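Local coordinates for protein PfVFT1 (Plasmodium falciparum, PDB 5JKQ) that probably binds a small solute in the cleft between two lobes, as a Venus flytrap protein related to solute-binding proteins, at residues H177-M182 and I250-G255; I181-E186 and N266-F271; K206-T211 and I237-S242. The protein carries 3 engineered substitutions. All coordinates share one frame; numbering follows the deposited sequence.

Overall arrangement
All three contacts lie in one lobe of the bi-lobed Venus flytrap architecture and are built on a single mixed sheet. Strand 175-184 is shared by interactions 1 and 2: it pairs with strand 250-253 in the first and with strand 265-281 in the second, and the centres of the two contacts are about 8 Å apart. Interaction 3 sets helix 236-244 against strand 206-209, the next neighbour of strand 250-253, with its centre about 10 Å from that of interaction 1 and about 13 Å from that of interaction 2. The chain between 177-182 and 250-255 supplies both strand 206-209 and helix 236-244, so these contacts assemble the sheet and a helix packed on it.

Interaction 1: residues H177-M182 and I250-G255; sequences HSNKIM and IGVISG
Lys-180 and Ile-253 face each other across two antiparallel strands as a hydrogen-bonded pair, and Met-182 with Gly-251 forms the next such pair. Four backbone bonds result. Lys-180 N reaches Ile-253 O at 2.7 Å in a bent bond (N-H...O 140°), whereas Met-182 N to Gly-251 O, 2.8 Å, is much straighter at 167°. Ile-181 and Val-252, which lie between these two pairs, form the non-hydrogen-bonded pair; here the CA of Val-252 lies 3.4 Å from Lys-180 O in a CA-H...O contact.

These strands, 175-184 and 250-253, are neighbours within the mixed sheet of one lobe of the Venus flytrap fold. Strand 206-209 continues the sheet beyond 250-253, and strand 265-281 flanks 175-184.

Side chains pack on both faces. On the face of Ile-181 and Val-252, helix 212-222 covers Ile-250 and Val-252, and the CG2 methyl of Ile-181 meets Ile-250 CD1 at 3.8 Å, the two side chains crossing obliquely. On the other face selenomethionine Met-182 has CG between its backbone N and carbonyl carbon (chi1 58°), which lays Met-182 CG over the backbone of Gly-251, 3.3 Å from Gly-251 O. Glycine suits this place because a CB would come tight against that methylene.

Polar side chains gather where strand 250-253 runs out into a loop. His-177 NE2 approaches Ser-254 OG at 3.2 Å. On the same ring ND1 is hydrogen-bonded to His-276 NE2. Asn-214 ND2 hydrogen-bonds to both Ser-254 OG and Asn-179 OD1, while Asn-179 ND2 is held by Leu-272 O and Thr-274 OG1, so the buried amide has partners at both ends.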
loop_
_atom_site.group_PDB
_atom_site.type_symbol
_atom_site.label_atom_id
_atom_site.label_comp_id
_atom_site.label_asym_id
_atom_site.label_seq_id
_atom_site.Cartn_x
_atom_site.Cartn_y
_atom_site.Cartn_z
ATOM N N HIS A 177 -3.144 -5.968 0.745
ATOM C CA HIS A 177 -3.230 -7.270 0.097
ATOM C C HIS A 177 -2.609 -8.298 1.035
ATOM O O HIS A 177 -1.775 -7.958 1.874
ATOM C CB HIS A 177 -2.547 -7.265 -1.278
ATOM C CG HIS A 177 -1.050 -7.304 -1.228
ATOM N ND1 HIS A 177 -0.271 -6.179 -1.400
ATOM C CD2 HIS A 177 -0.187 -8.336 -1.067
ATOM C CE1 HIS A 177 1.004 -6.513 -1.326
ATOM N NE2 HIS A 177 1.083 -7.815 -1.123
ATOM N N SER A 178 -3.037 -9.549 0.908
ATOM C CA SER A 178 -2.599 -10.599 1.818
ATOM C C SER A 178 -1.419 -11.383 1.250
ATOM O O SER A 178 -1.103 -11.281 0.065
ATOM C CB SER A 178 -3.758 -11.546 2.128
ATOM O OG SER A 178 -3.439 -12.392 3.219
ATOM N N ASN A 179 -0.774 -12.159 2.114
ATOM C CA ASN A 179 0.355 -12.995 1.724
ATOM C C ASN A 179 0.021 -14.473 1.882
ATOM O O ASN A 179 -0.235 -14.947 2.988
ATOM C CB ASN A 179 1.589 -12.639 2.554
ATOM C CG ASN A 179 2.061 -11.224 2.312
ATOM O OD1 ASN A 179 2.903 -10.979 1.451
ATOM N ND2 ASN A 179 1.512 -10.279 3.065
ATOM N N LYS A 180 0.015 -15.194 0.766
ATOM C CA LYS A 180 -0.295 -16.614 0.784
ATOM C C LYS A 180 0.975 -17.432 0.982
ATOM O O LYS A 180 2.074 -16.985 0.652
ATOM C CB LYS A 180 -1.007 -17.021 -0.507
ATOM C CG LYS A 180 -2.227 -16.166 -0.810
ATOM C CD LYS A 180 -2.977 -16.670 -2.026
ATOM C CE LYS A 180 -4.116 -15.738 -2.402
ATOM N NZ LYS A 180 -5.094 -15.558 -1.293
ATOM N N ILE A 181 0.811 -18.623 1.544
ATOM C CA ILE A 181 1.931 -19.512 1.821
ATOM C C ILE A 181 1.708 -20.831 1.102
ATOM O O ILE A 181 0.734 -21.530 1.377
ATOM C CB ILE A 181 2.096 -19.765 3.339
ATOM C CG1 ILE A 181 2.361 -18.444 4.067
ATOM C CG2 ILE A 181 3.235 -20.752 3.606
ATOM C CD1 ILE A 181 2.306 -18.546 5.576
HETATM N N MSE A 182 2.599 -21.165 0.174
HETATM C CA MSE A 182 2.525 -22.460 -0.486
HETATM C C MSE A 182 3.565 -23.410 0.098
HETATM O O MSE A 182 4.703 -23.024 0.375
HETATM C CB MSE A 182 2.694 -22.323 -2.000
HETATM C CG MSE A 182 3.967 -21.680 -2.486
HETATM SE SE MSE A 182 4.022 -21.787 -4.443
HETATM C CE MSE A 182 4.307 -23.702 -4.622
ATOM N N ILE A 250 8.821 -23.292 2.557
ATOM C CA ILE A 250 7.604 -22.654 2.063
ATOM C C ILE A 250 7.919 -21.605 1.010
ATOM O O ILE A 250 9.059 -21.157 0.874
ATOM C CB ILE A 250 6.792 -21.981 3.202
ATOM C CG1 ILE A 250 7.588 -20.839 3.848
ATOM C CG2 ILE A 250 6.378 -23.013 4.240
ATOM C CD1 ILE A 250 6.752 -19.942 4.733
ATOM N N GLY A 251 6.885 -21.224 0.271
ATOM C CA GLY A 251 6.959 -20.126 -0.671
ATOM C C GLY A 251 5.914 -19.092 -0.302
ATOM O O GLY A 251 4.738 -19.422 -0.146
ATOM N N VAL A 252 6.348 -17.846 -0.142
ATOM C CA VAL A 252 5.447 -16.749 0.192
ATOM C C VAL A 252 5.149 -15.937 -1.061
ATOM O O VAL A 252 6.064 -15.488 -1.753
ATOM C CB VAL A 252 6.040 -15.821 1.269
ATOM C CG1 VAL A 252 4.976 -14.858 1.777
ATOM C CG2 VAL A 252 6.616 -16.634 2.423
ATOM N N ILE A 253 3.866 -15.746 -1.345
ATOM C CA ILE A 253 3.456 -15.081 -2.571
ATOM C C ILE A 253 2.044 -14.511 -2.430
ATOM O O ILE A 253 1.215 -15.058 -1.704
ATOM C CB ILE A 253 3.538 -16.057 -3.771
ATOM C CG1 ILE A 253 3.444 -15.296 -5.093
ATOM C CG2 ILE A 253 2.471 -17.155 -3.664
ATOM C CD1 ILE A 253 4.062 -16.042 -6.255
ATOM N N SER A 254 1.782 -13.405 -3.119
ATOM C CA SER A 254 0.513 -12.695 -2.983
ATOM C C SER A 254 -0.589 -13.259 -3.880
ATOM O O SER A 254 -1.768 -12.976 -3.666
ATOM C CB SER A 254 0.710 -11.210 -3.294
ATOM O OG SER A 254 1.742 -10.658 -2.496
ATOM N N GLY A 255 -0.209 -14.048 -4.881
ATOM C CA GLY A 255 -1.175 -14.596 -5.817
ATOM C C GLY A 255 -0.762 -15.912 -6.445
ATOM O O GLY A 255 0.416 -16.271 -6.454
#

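Interaction 2: residues I181-E186 and N266-F271; sequences IMILKE and NVFDSF
Ile-181 packs its side chain against the ring of Phe-268, and this is the tight part of the contact. The CB of Ile-181 sits 4.1 Å from the centroid of the Phe-268 ring, 27° off its normal, a CH-pi contact over one face. Ile-181 CD1 adds an approach to Phe-268 CE1 at 3.7 Å and touches Ser-270 CB at 3.6 Å. In Phe-268, chi1 of 59° sets CG in the crowded position between N and the carbonyl carbon. At the ring's edge, near its plane, Ile-183 CG2 meets Phe-268 CE2. A flat aromatic thus offers the branched isoleucines both a face and a rim, and Ile-183 also touches Ile-250 of strand 250-253.

Strands 175-184 and 265-281 run antiparallel here as neighbours in the lobe's mixed sheet, with Ile-181 opposite Phe-268 and Ile-183 opposite Asn-266 as hydrogen-bonded pairs. Asn-266 N donates to Ile-183 O at 2.7 Å, one of four backbone bonds that join the strands. Met-182 and Val-267 form the intervening non-hydrogen-bonded pair; Met-182 CB touches Val-267 CG2 at 3.9 Å, beyond which the selenomethionine leads off toward helix 236-244.

The looser side is where strand 175-184 ends and a 3-10 turn begins. Exposed Lys-185 crosses Asn-266 at about a right angle, with Lys-185 CE 3.3 Å from Asn-266 OD1; its long aliphatic chain can lie beside a polar amide while remaining at the surface. At the other end of 266-271, Asp-269 OD1 accepts from Phe-271 N in an Asx turn, and Ser-270 OG is hydrogen-bonded to Asn-179 O of strand 175-184.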
loop_
_atom_site.group_PDB
_atom_site.type_symbol
_atom_site.label_atom_id
_atom_site.label_comp_id
_atom_site.label_asym_id
_atom_site.label_seq_id
_atom_site.Cartn_x
_atom_site.Cartn_y
_atom_site.Cartn_z
ATOM N N ILE A 181 0.811 -18.623 1.544
ATOM C CA ILE A 181 1.931 -19.512 1.821
ATOM C C ILE A 181 1.708 -20.831 1.102
ATOM O O ILE A 181 0.734 -21.530 1.377
ATOM C CB ILE A 181 2.096 -19.765 3.339
ATOM C CG1 ILE A 181 2.361 -18.444 4.067
ATOM C CG2 ILE A 181 3.235 -20.752 3.606
ATOM C CD1 ILE A 181 2.306 -18.546 5.576
HETATM N N MSE A 182 2.599 -21.165 0.174
HETATM C CA MSE A 182 2.525 -22.460 -0.486
HETATM C C MSE A 182 3.565 -23.410 0.098
HETATM O O MSE A 182 4.703 -23.024 0.375
HETATM C CB MSE A 182 2.694 -22.323 -2.000
HETATM C CG MSE A 182 3.967 -21.680 -2.486
HETATM SE SE MSE A 182 4.022 -21.787 -4.443
HETATM C CE MSE A 182 4.307 -23.702 -4.622
ATOM N N ILE A 183 3.146 -24.655 0.298
ATOM C CA ILE A 183 3.955 -25.651 0.985
ATOM C C ILE A 183 3.564 -27.050 0.515
ATOM O O ILE A 183 2.434 -27.273 0.080
ATOM C CB ILE A 183 3.784 -25.539 2.522
ATOM C CG1 ILE A 183 4.711 -26.518 3.251
ATOM C CG2 ILE A 183 2.322 -25.762 2.915
ATOM C CD1 ILE A 183 4.755 -26.322 4.760
ATOM N N LEU A 184 4.505 -27.985 0.590
ATOM C CA LEU A 184 4.231 -29.371 0.230
ATOM C C LEU A 184 3.243 -29.990 1.214
ATOM O O LEU A 184 3.384 -29.833 2.426
ATOM C CB LEU A 184 5.528 -30.179 0.201
ATOM C CG LEU A 184 6.534 -29.763 -0.872
ATOM C CD1 LEU A 184 7.917 -30.308 -0.555
ATOM C CD2 LEU A 184 6.071 -30.239 -2.240
ATOM N N LYS A 185 2.243 -30.689 0.685
ATOM C CA LYS A 185 1.223 -31.327 1.514
ATOM C C LYS A 185 1.815 -32.340 2.483
ATOM O O LYS A 185 1.252 -32.594 3.546
ATOM C CB LYS A 185 0.180 -32.028 0.637
ATOM C CG LYS A 185 -0.943 -31.128 0.159
ATOM C CD LYS A 185 -2.286 -31.842 0.203
ATOM C CE LYS A 185 -3.440 -30.871 0.001
ATOM N NZ LYS A 185 -4.738 -31.572 -0.172
ATOM N N GLU A 186 2.950 -32.916 2.108
ATOM C CA GLU A 186 3.546 -34.011 2.863
ATOM C C GLU A 186 3.896 -33.620 4.300
ATOM O O GLU A 186 4.018 -34.485 5.165
ATOM C CB GLU A 186 4.797 -34.520 2.141
ATOM C CG GLU A 186 5.896 -33.489 1.990
ATOM C CD GLU A 186 6.984 -33.941 1.035
ATOM O OE1 GLU A 186 6.708 -34.044 -0.179
ATOM O OE2 GLU A 186 8.115 -34.197 1.501
ATOM N N ASN A 266 0.088 -27.440 -1.166
ATOM C CA ASN A 266 -0.907 -26.780 -0.340
ATOM C C ASN A 266 -0.721 -25.277 -0.419
ATOM O O ASN A 266 0.410 -24.799 -0.442
ATOM C CB ASN A 266 -0.783 -27.254 1.105
ATOM C CG ASN A 266 -2.105 -27.682 1.696
ATOM O OD1 ASN A 266 -2.223 -28.777 2.242
ATOM N ND2 ASN A 266 -3.109 -26.821 1.592
ATOM N N VAL A 267 -1.821 -24.534 -0.473
ATOM C CA VAL A 267 -1.761 -23.077 -0.423
ATOM C C VAL A 267 -2.860 -22.537 0.487
ATOM O O VAL A 267 -4.042 -22.807 0.275
ATOM C CB VAL A 267 -1.903 -22.441 -1.821
ATOM C CG1 VAL A 267 -1.557 -20.960 -1.762
ATOM C CG2 VAL A 267 -1.006 -23.141 -2.834
ATOM N N PHE A 268 -2.461 -21.775 1.501
ATOM C CA PHE A 268 -3.407 -21.171 2.430
ATOM C C PHE A 268 -3.063 -19.705 2.666
ATOM O O PHE A 268 -1.905 -19.299 2.552
ATOM C CB PHE A 268 -3.427 -21.937 3.758
ATOM C CG PHE A 268 -2.093 -22.000 4.449
ATOM C CD1 PHE A 268 -1.689 -20.982 5.297
ATOM C CD2 PHE A 268 -1.248 -23.082 4.259
ATOM C CE1 PHE A 268 -0.465 -21.037 5.938
ATOM C CE2 PHE A 268 -0.023 -23.144 4.898
ATOM C CZ PHE A 268 0.369 -22.119 5.738
ATOM N N ASP A 269 -4.084 -18.915 2.985
ATOM C CA ASP A 269 -3.916 -17.491 3.242
ATOM C C ASP A 269 -3.529 -17.270 4.701
ATOM O O ASP A 269 -4.320 -17.534 5.607
ATOM C CB ASP A 269 -5.206 -16.734 2.905
ATOM C CG ASP A 269 -4.980 -15.244 2.700
ATOM O OD1 ASP A 269 -3.998 -14.698 3.247
ATOM O OD2 ASP A 269 -5.793 -14.619 1.989
ATOM N N SER A 270 -2.306 -16.797 4.924
ATOM C CA SER A 270 -1.818 -16.525 6.274
ATOM C C SER A 270 -2.563 -15.362 6.915
ATOM O O SER A 270 -2.570 -15.220 8.139
ATOM C CB SER A 270 -0.321 -16.214 6.252
ATOM O OG SER A 270 -0.070 -14.989 5.582
ATOM N N PHE A 271 -3.172 -14.530 6.072
ATOM C CA PHE A 271 -3.838 -13.298 6.494
ATOM C C PHE A 271 -2.854 -12.320 7.136
ATOM O O PHE A 271 -3.257 -11.379 7.818
ATOM C CB PHE A 271 -4.994 -13.605 7.453
ATOM C CG PHE A 271 -6.102 -14.406 6.828
ATOM C CD1 PHE A 271 -6.681 -13.994 5.642
ATOM C CD2 PHE A 271 -6.561 -15.570 7.425
ATOM C CE1 PHE A 271 -7.699 -14.721 5.061
ATOM C CE2 PHE A 271 -7.582 -16.304 6.846
ATOM C CZ PHE A 271 -8.150 -15.876 5.661
#

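Interaction 3: residues K206-T211 and I237-S242; sequences KIACLT and IDLSKS
Leu-239 reaches from its helix to the strand residue Ala-208, and nearly all of the contact runs through one methyl group. Its CB leaves the helix toward the strand, and CG stands anti to the backbone N (chi1 -176°), carrying the branch point outward from the helix. There the chain divides. Leu-239 CD2 lies 3.6 Å from Ala-208 CB and 3.6 Å from Ala-208 C, and also 3.7 Å from Cys-209 N and 4.1 Å from Leu-210 N; the methyl thus rests partly on a side chain and partly on the backbone running past it. The CD1 branch takes another neighbour, touching the selenium of Met-182 on strand 175-184.

Helix 236-244 lies in the crossover connection from strand 227-229 to strand 250-253, both parallel to strand 206-209, and packs over that strand between them, with the segment axes 8.6 Å apart. Alanine suits the strand side: its single methyl lets leucine come close to the peptide backbone. Within the strand Ala-208 is also held by backbone hydrogen bonds to Ile-250 and Val-252.

One turn further along the helix, Ser-242 stands at the edge of the contact, Ser-242 OG lying 4.3 Å from Ala-208 CB and hydrogen-bonded to Ser-247 OG, which gives the buried hydroxyl a partner. The CB of Cys-209 points away from the helix, and its SG forms the disulfide with Cys-215 of helix 212-222.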
loop_
_atom_site.group_PDB
_atom_site.type_symbol
_atom_site.label_atom_id
_atom_site.label_comp_id
_atom_site.label_asym_id
_atom_site.label_seq_id
_atom_site.Cartn_x
_atom_site.Cartn_y
_atom_site.Cartn_z
ATOM N N LYS A 206 14.761 -22.417 5.374
ATOM C CA LYS A 206 14.873 -21.219 4.547
ATOM C C LYS A 206 13.546 -20.955 3.843
ATOM O O LYS A 206 12.857 -21.889 3.434
ATOM C CB LYS A 206 16.003 -21.375 3.526
ATOM C CG LYS A 206 17.228 -22.102 4.074
ATOM C CD LYS A 206 18.432 -21.989 3.146
ATOM C CE LYS A 206 19.649 -22.698 3.733
ATOM N NZ LYS A 206 20.876 -22.529 2.901
ATOM N N ILE A 207 13.196 -19.677 3.706
ATOM C CA ILE A 207 11.910 -19.282 3.137
ATOM C C ILE A 207 12.102 -18.545 1.818
ATOM O O ILE A 207 12.898 -17.608 1.726
ATOM C CB ILE A 207 11.117 -18.400 4.133
ATOM C CG1 ILE A 207 10.692 -19.253 5.334
ATOM C CG2 ILE A 207 9.892 -17.764 3.462
ATOM C CD1 ILE A 207 9.880 -18.514 6.384
ATOM N N ALA A 208 11.365 -18.981 0.799
ATOM C CA ALA A 208 11.399 -18.343 -0.512
ATOM C C ALA A 208 10.263 -17.335 -0.646
ATOM O O ALA A 208 9.136 -17.596 -0.226
ATOM C CB ALA A 208 11.310 -19.385 -1.611
ATOM N N CYS A 209 10.570 -16.184 -1.238
ATOM C CA CYS A 209 9.587 -15.122 -1.428
ATOM C C CYS A 209 9.758 -14.464 -2.795
ATOM O O CYS A 209 10.870 -14.350 -3.300
ATOM C CB CYS A 209 9.715 -14.073 -0.322
ATOM S SG CYS A 209 9.558 -14.726 1.358
ATOM N N LEU A 210 8.654 -14.033 -3.392
ATOM C CA LEU A 210 8.706 -13.409 -4.708
ATOM C C LEU A 210 9.094 -11.939 -4.585
ATOM O O LEU A 210 9.707 -11.373 -5.489
ATOM C CB LEU A 210 7.362 -13.551 -5.425
ATOM C CG LEU A 210 7.267 -12.939 -6.825
ATOM C CD1 LEU A 210 8.356 -13.477 -7.744
ATOM C CD2 LEU A 210 5.897 -13.205 -7.422
ATOM N N THR A 211 8.733 -11.332 -3.457
ATOM C CA THR A 211 9.076 -9.943 -3.176
ATOM C C THR A 211 9.625 -9.812 -1.762
ATOM O O THR A 211 9.464 -10.713 -0.938
ATOM C CB THR A 211 7.857 -9.009 -3.321
ATOM O OG1 THR A 211 6.944 -9.239 -2.241
ATOM C CG2 THR A 211 7.148 -9.237 -4.651
ATOM N N ILE A 237 6.685 -19.279 -11.227
ATOM C CA ILE A 237 7.267 -20.544 -11.660
ATOM C C ILE A 237 8.614 -20.777 -10.975
ATOM O O ILE A 237 8.918 -21.897 -10.568
ATOM C CB ILE A 237 7.430 -20.581 -13.197
ATOM C CG1 ILE A 237 6.050 -20.610 -13.856
ATOM C CG2 ILE A 237 8.242 -21.805 -13.646
ATOM C CD1 ILE A 237 6.066 -20.365 -15.351
ATOM N N ASP A 238 9.411 -19.718 -10.841
ATOM C CA ASP A 238 10.696 -19.810 -10.152
ATOM C C ASP A 238 10.483 -20.160 -8.689
ATOM O O ASP A 238 11.067 -21.113 -8.171
ATOM C CB ASP A 238 11.474 -18.495 -10.251
ATOM C CG ASP A 238 11.841 -18.134 -11.675
ATOM O OD1 ASP A 238 11.924 -19.046 -12.523
ATOM O OD2 ASP A 238 12.056 -16.933 -11.943
ATOM N N LEU A 239 9.645 -19.363 -8.034
ATOM C CA LEU A 239 9.300 -19.555 -6.632
ATOM C C LEU A 239 8.821 -20.989 -6.402
ATOM O O LEU A 239 9.293 -21.673 -5.494
ATOM C CB LEU A 239 8.229 -18.530 -6.227
ATOM C CG LEU A 239 7.691 -18.371 -4.797
ATOM C CD1 LEU A 239 6.853 -19.562 -4.340
ATOM C CD2 LEU A 239 8.817 -18.087 -3.816
ATOM N N SER A 240 7.910 -21.446 -7.257
ATOM C CA SER A 240 7.298 -22.761 -7.103
ATOM C C SER A 240 8.307 -23.891 -7.277
ATOM O O SER A 240 8.264 -24.886 -6.553
ATOM C CB SER A 240 6.156 -22.935 -8.103
ATOM O OG SER A 240 5.106 -22.021 -7.842
ATOM N N LYS A 241 9.202 -23.735 -8.246
ATOM C CA LYS A 241 10.247 -24.718 -8.500
ATOM C C LYS A 241 11.060 -24.977 -7.232
ATOM O O LYS A 241 11.427 -26.114 -6.938
ATOM C CB LYS A 241 11.157 -24.232 -9.634
ATOM C CG LYS A 241 12.161 -25.257 -10.133
ATOM C CD LYS A 241 12.074 -25.413 -11.648
ATOM C CE LYS A 241 13.169 -26.320 -12.198
ATOM N NZ LYS A 241 14.485 -25.624 -12.295
ATOM N N SER A 242 11.311 -23.914 -6.475
ATOM C CA SER A 242 12.134 -23.994 -5.274
ATOM C C SER A 242 11.439 -24.753 -4.144
ATOM O O SER A 242 12.080 -25.507 -3.412
ATOM C CB SER A 242 12.505 -22.588 -4.801
ATOM O OG SER A 242 13.310 -22.634 -3.639
#